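Local coordinates for protein leucine aminopeptidase (Legionella pneumophila, PDB 5GNE) that probably acts as a zinc-dependent aminopeptidase of the M28 family, removing residues from the N-terminus of peptides, at residues A[107-112]-A[212-217]; A[147-152]-A[218-223]; A[156-161]-A[177-182]; A[224-229]-A[367-372]. All coordinates share one frame; numbering follows the deposited sequence.

Contact 1. Residues A[107-112]-A[212-217]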
# COMPACT_ATOMS: atom_id res chain seq x y z
N GLU A 107 -14.97 1.18 19.68
CA GLU A 107 -15.49 0.17 20.60
C GLU A 107 -15.82 -1.17 19.92
O GLU A 107 -16.03 -2.17 20.59
CB GLU A 107 -16.74 0.70 21.32
CG GLU A 107 -16.43 1.80 22.32
CD GLU A 107 -17.69 2.51 22.83
OE1 GLU A 107 -18.55 1.83 23.42
OE2 GLU A 107 -17.80 3.74 22.64
N GLN A 108 -15.85 -1.18 18.59
CA GLN A 108 -16.10 -2.42 17.88
C GLN A 108 -14.83 -3.07 17.34
O GLN A 108 -14.90 -4.14 16.74
CB GLN A 108 -17.07 -2.17 16.74
CG GLN A 108 -18.36 -1.59 17.21
CD GLN A 108 -19.53 -2.03 16.37
OE1 GLN A 108 -19.81 -1.43 15.32
NE2 GLN A 108 -20.19 -3.11 16.79
N ILE A 109 -13.67 -2.47 17.57
CA ILE A 109 -12.44 -3.10 17.13
C ILE A 109 -12.22 -4.38 17.90
O ILE A 109 -12.20 -4.36 19.13
CB ILE A 109 -11.21 -2.22 17.31
CG1 ILE A 109 -11.28 -1.00 16.39
CG2 ILE A 109 -9.95 -3.04 17.05
CD1 ILE A 109 -10.30 0.11 16.80
N ASP A 110 -12.10 -5.48 17.16
CA ASP A 110 -11.84 -6.79 17.73
C ASP A 110 -10.39 -7.23 17.47
O ASP A 110 -10.09 -7.82 16.43
CB ASP A 110 -12.84 -7.80 17.15
CG ASP A 110 -12.73 -9.18 17.81
OD1 ASP A 110 -11.83 -9.38 18.64
OD2 ASP A 110 -13.57 -10.06 17.50
N PRO A 111 -9.48 -6.93 18.41
CA PRO A 111 -8.06 -7.28 18.30
C PRO A 111 -7.77 -8.75 17.96
O PRO A 111 -6.79 -9.06 17.27
CB PRO A 111 -7.51 -6.93 19.68
CG PRO A 111 -8.39 -5.84 20.15
CD PRO A 111 -9.76 -6.19 19.64
N ALA A 112 -8.61 -9.66 18.45
CA ALA A 112 -8.42 -11.07 18.14
C ALA A 112 -8.60 -11.34 16.65
O ALA A 112 -7.90 -12.16 16.06
CB ALA A 112 -9.39 -11.92 18.95
N GLU A 212 -6.58 -3.30 7.55
CA GLU A 212 -7.65 -2.82 6.69
C GLU A 212 -8.79 -3.81 6.65
O GLU A 212 -9.95 -3.40 6.45
CB GLU A 212 -7.14 -2.48 5.28
CG GLU A 212 -6.76 -3.64 4.39
CD GLU A 212 -6.44 -3.20 2.96
OE1 GLU A 212 -6.83 -2.08 2.55
OE2 GLU A 212 -5.75 -3.96 2.25
N LEU A 213 -8.49 -5.10 6.81
CA LEU A 213 -9.56 -6.10 6.87
C LEU A 213 -10.43 -5.86 8.08
O LEU A 213 -11.66 -5.86 7.96
CB LEU A 213 -9.00 -7.52 6.91
CG LEU A 213 -9.07 -8.20 5.54
CD1 LEU A 213 -8.39 -9.54 5.58
CD2 LEU A 213 -10.52 -8.34 5.05
N GLU A 214 -9.82 -5.57 9.22
CA GLU A 214 -10.59 -5.19 10.41
C GLU A 214 -11.39 -3.89 10.21
O GLU A 214 -12.53 -3.75 10.68
CB GLU A 214 -9.68 -5.08 11.64
CG GLU A 214 -10.41 -4.78 12.96
CD GLU A 214 -11.55 -5.76 13.30
OE1 GLU A 214 -11.60 -6.86 12.72
OE2 GLU A 214 -12.38 -5.42 14.17
N MET A 215 -10.77 -2.91 9.57
CA MET A 215 -11.47 -1.67 9.24
C MET A 215 -12.74 -1.95 8.44
O MET A 215 -13.83 -1.48 8.79
CB MET A 215 -10.55 -0.75 8.46
CG MET A 215 -9.55 -0.03 9.36
SD MET A 215 -8.26 0.64 8.31
CE MET A 215 -9.24 1.83 7.39
N ALA A 216 -12.60 -2.80 7.42
CA ALA A 216 -13.75 -3.22 6.60
C ALA A 216 -14.81 -3.89 7.45
O ALA A 216 -16.00 -3.66 7.28
CB ALA A 216 -13.31 -4.14 5.47
N ARG A 217 -14.39 -4.74 8.36
CA ARG A 217 -15.35 -5.48 9.14
C ARG A 217 -16.08 -4.60 10.15
O ARG A 217 -17.29 -4.71 10.32
CB ARG A 217 -14.65 -6.61 9.89
CG ARG A 217 -15.59 -7.50 10.70
CD ARG A 217 -14.80 -8.38 11.69
NE ARG A 217 -14.38 -7.58 12.84
CZ ARG A 217 -15.21 -7.12 13.77
NH1 ARG A 217 -16.50 -7.41 13.70
NH2 ARG A 217 -14.75 -6.39 14.78
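With CG anti to the backbone N (chi1 -176°) and a bend at chi2, Glu-214 carries its carboxylate off helix 202-221 to the backbone of Asp-110, while Arg-217, CG likewise anti and the chain bent at chi3, brings NE to Glu-214 OE1. The two residues form an i to i+3 salt bridge on one flank of the helix, facing the N-terminus of helix 111-123. Arg-217 grips side-on: NE lies 2.9 Å from Glu-214 OE1, nearly in the guanidinium plane, and NH2 is 2.6 Å from Glu-214 OE2, on the syn lone pair. That same OE2 takes the backbone N-H of Asp-110, N to OE2 3.0 Å, in an almost straight bond (175°) that descends from above the carboxylate plane. The acid, already paired with arginine, thus fixes the residue at the N-cap of the next helix; Asp-110 caps that helix itself through a weak bond from Ala-112 N to its OD1. Lys-113 of helix 111-123 touches both Glu-214 and Arg-217. Arg-217 NH2 also reaches Gln-108 O at 3.0 Å in a weak bond, and the same nitrogen lies 3.4 Å from Asp-110 CB.

Contact 2. Residues A[147-152]-A[218-223]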
# COMPACT_ATOMS: atom_id res chain seq x y z
N THR A 147 -17.45 -12.70 1.90
CA THR A 147 -18.08 -13.36 3.02
C THR A 147 -18.64 -12.33 4.00
O THR A 147 -19.81 -12.40 4.39
CB THR A 147 -17.11 -14.29 3.77
OG1 THR A 147 -16.77 -15.41 2.93
CG2 THR A 147 -17.75 -14.80 5.06
N LEU A 148 -17.80 -11.38 4.40
CA LEU A 148 -18.22 -10.32 5.32
C LEU A 148 -19.45 -9.57 4.82
O LEU A 148 -20.40 -9.33 5.57
CB LEU A 148 -17.08 -9.33 5.53
CG LEU A 148 -16.02 -9.67 6.57
CD1 LEU A 148 -14.93 -8.60 6.58
CD2 LEU A 148 -16.64 -9.80 7.93
N ALA A 149 -19.45 -9.24 3.53
CA ALA A 149 -20.57 -8.52 2.94
C ALA A 149 -21.83 -9.37 2.91
O ALA A 149 -22.93 -8.85 3.04
CB ALA A 149 -20.23 -8.03 1.54
N GLN A 150 -21.67 -10.69 2.77
CA GLN A 150 -22.82 -11.59 2.79
C GLN A 150 -23.31 -11.78 4.21
O GLN A 150 -24.51 -11.75 4.46
CB GLN A 150 -22.47 -12.97 2.19
CG GLN A 150 -22.12 -12.98 0.70
CD GLN A 150 -21.89 -14.38 0.16
OE1 GLN A 150 -22.72 -15.27 0.34
NE2 GLN A 150 -20.75 -14.59 -0.51
N ASP A 151 -22.38 -11.90 5.15
CA ASP A 151 -22.71 -12.04 6.57
C ASP A 151 -23.44 -10.85 7.18
O ASP A 151 -24.26 -11.02 8.07
CB ASP A 151 -21.43 -12.29 7.37
CG ASP A 151 -20.87 -13.68 7.18
OD1 ASP A 151 -21.44 -14.44 6.37
OD2 ASP A 151 -19.84 -13.99 7.81
N TYR A 152 -23.17 -9.65 6.71
CA TYR A 152 -23.87 -8.49 7.23
C TYR A 152 -24.95 -7.98 6.27
O TYR A 152 -25.44 -6.86 6.41
CB TYR A 152 -22.87 -7.37 7.59
CG TYR A 152 -21.96 -7.71 8.76
CD1 TYR A 152 -20.77 -8.42 8.57
CD2 TYR A 152 -22.29 -7.34 10.06
CE1 TYR A 152 -19.94 -8.74 9.65
CE2 TYR A 152 -21.48 -7.65 11.13
CZ TYR A 152 -20.31 -8.35 10.93
OH TYR A 152 -19.51 -8.65 12.01
N VAL A 218 -15.34 -3.72 10.81
CA VAL A 218 -15.97 -2.70 11.64
C VAL A 218 -17.00 -1.87 10.87
O VAL A 218 -18.14 -1.71 11.32
CB VAL A 218 -14.91 -1.80 12.28
CG1 VAL A 218 -15.58 -0.61 12.95
CG2 VAL A 218 -14.11 -2.60 13.29
N VAL A 219 -16.62 -1.38 9.70
CA VAL A 219 -17.55 -0.64 8.84
C VAL A 219 -18.82 -1.45 8.50
O VAL A 219 -19.92 -0.91 8.54
CB VAL A 219 -16.85 -0.20 7.53
CG1 VAL A 219 -17.88 0.25 6.51
CG2 VAL A 219 -15.84 0.92 7.80
N PHE A 220 -18.68 -2.74 8.22
CA PHE A 220 -19.86 -3.57 7.93
C PHE A 220 -20.79 -3.68 9.14
O PHE A 220 -22.01 -3.70 9.00
CB PHE A 220 -19.48 -4.99 7.47
CG PHE A 220 -19.09 -5.10 6.01
CD1 PHE A 220 -19.97 -4.76 5.02
CD2 PHE A 220 -17.86 -5.62 5.64
CE1 PHE A 220 -19.62 -4.88 3.69
CE2 PHE A 220 -17.51 -5.75 4.31
CZ PHE A 220 -18.38 -5.38 3.34
N SER A 221 -20.19 -3.76 10.32
CA SER A 221 -20.97 -3.90 11.55
C SER A 221 -21.41 -2.55 12.12
O SER A 221 -22.16 -2.51 13.09
CB SER A 221 -20.17 -4.69 12.59
OG SER A 221 -18.96 -4.02 12.87
N SER A 222 -20.94 -1.45 11.54
CA SER A 222 -21.40 -0.11 11.92
C SER A 222 -22.92 0.12 11.83
O SER A 222 -23.61 -0.54 11.06
CB SER A 222 -20.68 0.94 11.04
OG SER A 222 -21.29 2.23 11.08
N ASN A 223 -23.42 1.06 12.64
CA ASN A 223 -24.85 1.39 12.67
C ASN A 223 -25.18 2.56 11.73
O ASN A 223 -26.34 2.89 11.51
CB ASN A 223 -25.31 1.72 14.09
CG ASN A 223 -25.81 0.49 14.84
OD1 ASN A 223 -25.17 0.02 15.78
ND2 ASN A 223 -26.96 -0.04 14.41
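Two helix C-termini meet here, that of helix 132-151 and that of helix 202-221, on one flank of the mixed beta-sheet of this M28-family peptidase. Phe-220 is the hub: it points into the last turn of helix 132-151, and its ring lies with one face against the backbone there. Ala-149 CA sits over that face in a CH-pi contact, 4.1 Å from the ring centroid, while Ala-149 CB reaches Phe-220 CZ at 3.7 Å. Leu-148 CB touches the rim carbon Phe-220 CD2 at 3.8 Å. Tyr-152, the first residue to leave the helix, has CG anti to its carbonyl carbon (chi1 -67°), and its ring extends across the end of helix 202-221. One ring face receives Phe-220 CB, 4.2 Å from the centroid, and also Ser-221 N, nearer the rim; Tyr-152 CE2 meets Ser-221 CB at 3.6 Å. The side chains of Tyr-152 and Phe-220 cross obliquely, and the tyrosine lies on the beta carbon of the phenylalanine, not on its ring. Phe-145 and Val-157 also touch the Phe-220 ring. No hydrogen bond joins the segments, so the two helix ends are held by dispersion and CH-pi contacts, with the buried phenylalanine inside and the exposed tyrosine toward solvent.

Contact 3. Residues A[156-161]-A[177-182]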
# COMPACT_ATOMS: atom_id res chain seq x y z
N ASP A 156 -24.52 -3.60 -1.09
CA ASP A 156 -24.08 -2.26 -1.41
C ASP A 156 -22.60 -2.24 -1.86
O ASP A 156 -21.93 -1.21 -1.81
CB ASP A 156 -24.28 -1.42 -0.14
CG ASP A 156 -24.17 0.04 -0.38
OD1 ASP A 156 -24.20 0.45 -1.56
OD2 ASP A 156 -24.01 0.77 0.62
N VAL A 157 -22.12 -3.39 -2.33
CA VAL A 157 -20.70 -3.67 -2.41
C VAL A 157 -20.25 -4.16 -3.78
O VAL A 157 -21.06 -4.39 -4.67
CB VAL A 157 -20.28 -4.75 -1.39
CG1 VAL A 157 -20.57 -4.28 0.00
CG2 VAL A 157 -21.02 -6.05 -1.67
N GLU A 158 -18.93 -4.26 -3.95
CA GLU A 158 -18.35 -4.82 -5.15
C GLU A 158 -16.96 -5.37 -4.81
O GLU A 158 -16.31 -4.88 -3.87
CB GLU A 158 -18.27 -3.75 -6.21
CG GLU A 158 -18.43 -4.21 -7.63
CD GLU A 158 -18.38 -3.02 -8.59
OE1 GLU A 158 -18.55 -1.87 -8.12
OE2 GLU A 158 -18.21 -3.25 -9.81
N SER A 159 -16.54 -6.43 -5.49
CA SER A 159 -15.15 -6.91 -5.39
C SER A 159 -14.70 -7.51 -6.71
O SER A 159 -15.42 -8.27 -7.33
CB SER A 159 -14.99 -7.92 -4.25
OG SER A 159 -15.61 -9.15 -4.55
N TYR A 160 -13.50 -7.15 -7.16
CA TYR A 160 -12.95 -7.72 -8.38
C TYR A 160 -11.44 -7.82 -8.38
O TYR A 160 -10.76 -7.07 -7.68
CB TYR A 160 -13.39 -6.91 -9.59
CG TYR A 160 -13.23 -5.42 -9.44
CD1 TYR A 160 -14.17 -4.67 -8.75
CD2 TYR A 160 -12.15 -4.76 -10.01
CE1 TYR A 160 -14.04 -3.29 -8.63
CE2 TYR A 160 -12.02 -3.38 -9.90
CZ TYR A 160 -12.96 -2.65 -9.21
OH TYR A 160 -12.83 -1.28 -9.09
N PHE A 161 -10.93 -8.76 -9.16
CA PHE A 161 -9.51 -8.82 -9.43
C PHE A 161 -9.10 -7.78 -10.44
O PHE A 161 -9.85 -7.49 -11.36
CB PHE A 161 -9.12 -10.20 -9.92
CG PHE A 161 -9.37 -11.26 -8.91
CD1 PHE A 161 -8.60 -11.32 -7.76
CD2 PHE A 161 -10.39 -12.19 -9.09
CE1 PHE A 161 -8.83 -12.29 -6.81
CE2 PHE A 161 -10.64 -13.17 -8.13
CZ PHE A 161 -9.85 -13.22 -6.99
N ILE A 177 -17.11 -0.63 -0.31
CA ILE A 177 -18.37 -0.59 0.41
C ILE A 177 -19.09 0.73 0.09
O ILE A 177 -18.52 1.83 0.24
CB ILE A 177 -18.15 -0.73 1.92
CG1 ILE A 177 -17.34 -1.99 2.23
CG2 ILE A 177 -19.48 -0.82 2.63
CD1 ILE A 177 -16.99 -2.08 3.67
N GLY A 178 -20.34 0.60 -0.34
CA GLY A 178 -21.13 1.74 -0.73
C GLY A 178 -20.87 2.12 -2.18
O GLY A 178 -20.56 3.27 -2.47
N LYS A 179 -21.01 1.15 -3.09
CA LYS A 179 -20.76 1.34 -4.53
C LYS A 179 -21.65 2.44 -5.11
O LYS A 179 -21.31 3.05 -6.12
CB LYS A 179 -20.94 0.04 -5.31
CG LYS A 179 -22.35 -0.51 -5.32
CD LYS A 179 -22.47 -1.64 -6.32
CE LYS A 179 -23.92 -1.92 -6.69
NZ LYS A 179 -23.98 -3.06 -7.64
N ASP A 180 -22.83 2.63 -4.53
CA ASP A 180 -23.80 3.58 -5.08
C ASP A 180 -23.74 4.94 -4.40
O ASP A 180 -24.53 5.82 -4.73
CB ASP A 180 -25.23 3.03 -5.00
CG ASP A 180 -25.41 1.73 -5.76
OD1 ASP A 180 -24.99 1.66 -6.93
OD2 ASP A 180 -26.02 0.80 -5.19
N LYS A 181 -22.83 5.12 -3.44
CA LYS A 181 -22.75 6.40 -2.75
C LYS A 181 -22.22 7.48 -3.69
O LYS A 181 -21.43 7.20 -4.60
CB LYS A 181 -21.83 6.31 -1.51
CG LYS A 181 -22.35 5.44 -0.37
CD LYS A 181 -23.54 6.09 0.29
CE LYS A 181 -24.22 5.16 1.28
NZ LYS A 181 -24.89 5.96 2.37
N PRO A 182 -22.69 8.72 -3.50
CA PRO A 182 -22.26 9.84 -4.35
C PRO A 182 -20.89 10.38 -3.94
O PRO A 182 -20.55 10.32 -2.76
CB PRO A 182 -23.32 10.91 -4.08
CG PRO A 182 -23.77 10.61 -2.66
CD PRO A 182 -23.78 9.10 -2.58
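Backbone hydrogen bonds carry the contact between Asp-156 and the turn Gly-178 to Lys-181. The carbonyl O of Asp-156 accepts two N-H groups, Gly-178 N at 2.8 Å and Lys-179 N at 2.8 Å, which arrive from opposite faces of the carbonyl plane. The Lys-179 bond is the straighter, 166° against 132° at the hydrogen. The turn is type I, closed by Lys-181 N on Gly-178 O; Gly-178 stands at positive phi, where a beta carbon would be jammed against the preceding carbonyl.

Among the charged groups, Asp-156 has CG anti to its backbone N (chi1 -167°), and its carboxylate lies against the glycine, OD2 3.3 Å from Gly-178 CA. Its salt-bridge partner is Arg-154, outside both segments. Asp-180 OD2 comes within 4.1 Å of Asp-156 OD1, a like-charge approach that the Arg-154 salt bridge probably eases. The extended Lys-179 chain makes van der Waals contact with the strand start, its CD 3.5 Å from Val-157 O, and crosses Glu-158 at about a right angle.

Apolar contact is slighter. Val-157 and Ile-177 form an antiparallel non-hydrogen-bonded pair, with Val-157 CG1 4.5 Å from Ile-177 CG2.

These two residues pair at the open end of the beta hairpin of strands 157-164 and 170-177, at the edge of the mixed sheet. Val-157 and Ile-177 face helices 132-151 and 202-221, touching Phe-145 and Phe-220, while strand 230-235 continues the sheet beyond Ile-177.

Contact 4. Residues A[224-229]-A[367-372]. With SO4 (sulfate ion), chain E.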
# COMPACT_ATOMS: atom_id res chain seq x y z
N PHE A 224 -24.14 3.23 11.24
CA PHE A 224 -24.32 4.31 10.28
C PHE A 224 -23.61 3.95 8.97
O PHE A 224 -22.68 3.15 8.92
CB PHE A 224 -23.82 5.65 10.84
CG PHE A 224 -22.38 5.63 11.30
CD1 PHE A 224 -21.34 5.87 10.41
CD2 PHE A 224 -22.07 5.36 12.63
CE1 PHE A 224 -20.03 5.84 10.83
CE2 PHE A 224 -20.77 5.34 13.06
CZ PHE A 224 -19.75 5.58 12.16
N GLU A 225 -24.12 4.51 7.89
CA GLU A 225 -23.54 4.33 6.58
C GLU A 225 -22.59 5.50 6.32
O GLU A 225 -22.59 6.48 7.07
CB GLU A 225 -24.62 4.25 5.52
CG GLU A 225 -25.35 2.92 5.56
CD GLU A 225 -25.80 2.48 4.20
OE1 GLU A 225 -25.70 3.29 3.26
OE2 GLU A 225 -26.24 1.33 4.05
N LEU A 226 -21.75 5.38 5.31
CA LEU A 226 -20.89 6.51 4.95
C LEU A 226 -21.55 7.22 3.78
O LEU A 226 -22.38 6.63 3.10
CB LEU A 226 -19.52 6.01 4.58
CG LEU A 226 -18.84 5.63 5.91
CD1 LEU A 226 -17.65 4.78 5.62
CD2 LEU A 226 -18.42 6.86 6.71
N ASN A 227 -21.18 8.47 3.53
CA ASN A 227 -21.71 9.18 2.38
C ASN A 227 -20.84 9.10 1.13
O ASN A 227 -21.14 9.75 0.14
CB ASN A 227 -21.94 10.64 2.75
CG ASN A 227 -22.98 10.83 3.83
OD1 ASN A 227 -23.93 10.05 3.95
ND2 ASN A 227 -22.82 11.87 4.62
N ARG A 228 -19.79 8.29 1.18
CA ARG A 228 -18.87 8.11 0.05
C ARG A 228 -18.60 6.63 -0.06
O ARG A 228 -18.61 5.95 0.95
CB ARG A 228 -17.54 8.80 0.30
CG ARG A 228 -17.65 10.17 0.89
CD ARG A 228 -16.26 10.78 1.14
NE ARG A 228 -16.43 12.22 1.14
CZ ARG A 228 -16.68 12.95 0.06
NH1 ARG A 228 -16.75 12.38 -1.13
NH2 ARG A 228 -16.84 14.24 0.17
N PRO A 229 -18.27 6.14 -1.26
CA PRO A 229 -17.70 4.79 -1.36
C PRO A 229 -16.35 4.71 -0.63
O PRO A 229 -15.54 5.64 -0.72
CB PRO A 229 -17.50 4.59 -2.85
CG PRO A 229 -18.28 5.70 -3.51
CD PRO A 229 -18.28 6.83 -2.56
N ALA A 367 -10.99 6.44 12.14
CA ALA A 367 -11.18 7.89 12.26
C ALA A 367 -11.07 8.56 10.87
O ALA A 367 -11.87 9.44 10.49
CB ALA A 367 -10.18 8.47 13.22
N PHE A 368 -10.05 8.14 10.13
CA PHE A 368 -9.86 8.56 8.75
C PHE A 368 -11.13 8.34 7.93
O PHE A 368 -11.66 9.26 7.31
CB PHE A 368 -8.68 7.80 8.17
CG PHE A 368 -8.21 8.29 6.84
CD1 PHE A 368 -7.41 9.41 6.73
CD2 PHE A 368 -8.50 7.56 5.69
CE1 PHE A 368 -6.94 9.83 5.48
CE2 PHE A 368 -8.05 7.96 4.45
CZ PHE A 368 -7.26 9.10 4.34
N ILE A 369 -11.64 7.12 7.96
CA ILE A 369 -12.85 6.77 7.23
C ILE A 369 -14.08 7.56 7.71
O ILE A 369 -14.88 8.01 6.90
CB ILE A 369 -13.13 5.27 7.33
CG1 ILE A 369 -12.13 4.49 6.48
CG2 ILE A 369 -14.51 4.95 6.83
CD1 ILE A 369 -12.33 3.01 6.62
N VAL A 370 -14.23 7.75 9.01
CA VAL A 370 -15.41 8.46 9.50
C VAL A 370 -15.33 9.94 9.16
O VAL A 370 -16.29 10.52 8.64
CB VAL A 370 -15.61 8.29 11.03
CG1 VAL A 370 -16.68 9.24 11.55
CG2 VAL A 370 -16.00 6.86 11.35
N GLU A 371 -14.22 10.58 9.48
CA GLU A 371 -14.20 12.02 9.31
C GLU A 371 -14.19 12.44 7.83
O GLU A 371 -14.73 13.49 7.49
CB GLU A 371 -13.04 12.62 10.08
CG GLU A 371 -13.17 12.34 11.58
CD GLU A 371 -14.26 13.17 12.26
OE1 GLU A 371 -14.94 13.94 11.57
OE2 GLU A 371 -14.42 13.07 13.49
N LEU A 372 -13.60 11.62 6.96
CA LEU A 372 -13.74 11.87 5.52
C LEU A 372 -15.09 11.35 4.98
O LEU A 372 -15.73 12.00 4.14
CB LEU A 372 -12.59 11.23 4.76
CG LEU A 372 -11.23 11.92 4.88
CD1 LEU A 372 -10.16 11.13 4.18
CD2 LEU A 372 -11.32 13.29 4.25
S SO4 E . -17.42 15.47 -3.13
O1 SO4 E . -18.74 15.47 -2.50
O2 SO4 E . -16.40 15.95 -2.19
O3 SO4 E . -17.09 14.12 -3.58
O4 SO4 E . -17.46 16.35 -4.30
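Arg-228 joins a helix end to a bound anion: its NE points at Leu-372 O near the C-terminus of helix 355-373, while its two terminal nitrogens hold a sulfate, probably from the crystallisation liquor. The NE to Leu-372 O bond, 3.1 Å, is weak and bent, although the oxygen lies in the guanidinium plane. Arg-228 NH1 gives sulfate O3 a nearly straight bond of 3.0 Å (173°), and Arg-228 NH2 reaches sulfate O2 at 2.9 Å. The chain is extended from CG to NE, which brings NE to Leu-372 O. Glu-184 completes the site, its O accepting from Arg-228 NH1 and its N bonding the sulfate.

Phe-224 and Leu-226, earlier in the loop between helix 202-221 and strand 230-235, pack apolar groups on the helix. Leu-226 CD1 presses on Ile-369 CG2 at 3.4 Å, the two side chains crossing at about a right angle, and Leu-226 CD2 lies 3.7 Å from Ile-369 O. Phe-224 offers its ring edge, CZ to Val-370 CG2 at 4.0 Å; Leu-105 of helix 99-106 touches both residues. The chemistry thus divides along the loop: hydrophobic contact over the helix flank, then a positive group at its C-terminal end, where the helix dipole would favour the arginine and the sulfate probably offsets the positive charge of Arg-228 and of nearby Lys-260.

Overall arrangement
Helix 202-221 serves both contact 1 and contact 2, one turn after the other, yet the chemistry changes: a salt bridge and side-chain to backbone hydrogen bonds in the surface contact 1, aromatic and CH-pi packing in the partly buried contact 2. Contact 3, also partly buried, relies on main-chain bonds at the sheet edge and meets contact 2 where Phe-220 CZ lies 3.6 Å from Ile-177 CD1. Contact 4 is the buried one, with apolar side chains and a single arginine; it is tied to contact 3 by the salt bridge Lys-181 NZ to Glu-225 OE1, 2.9 Å. All four lie away from the two zinc ions.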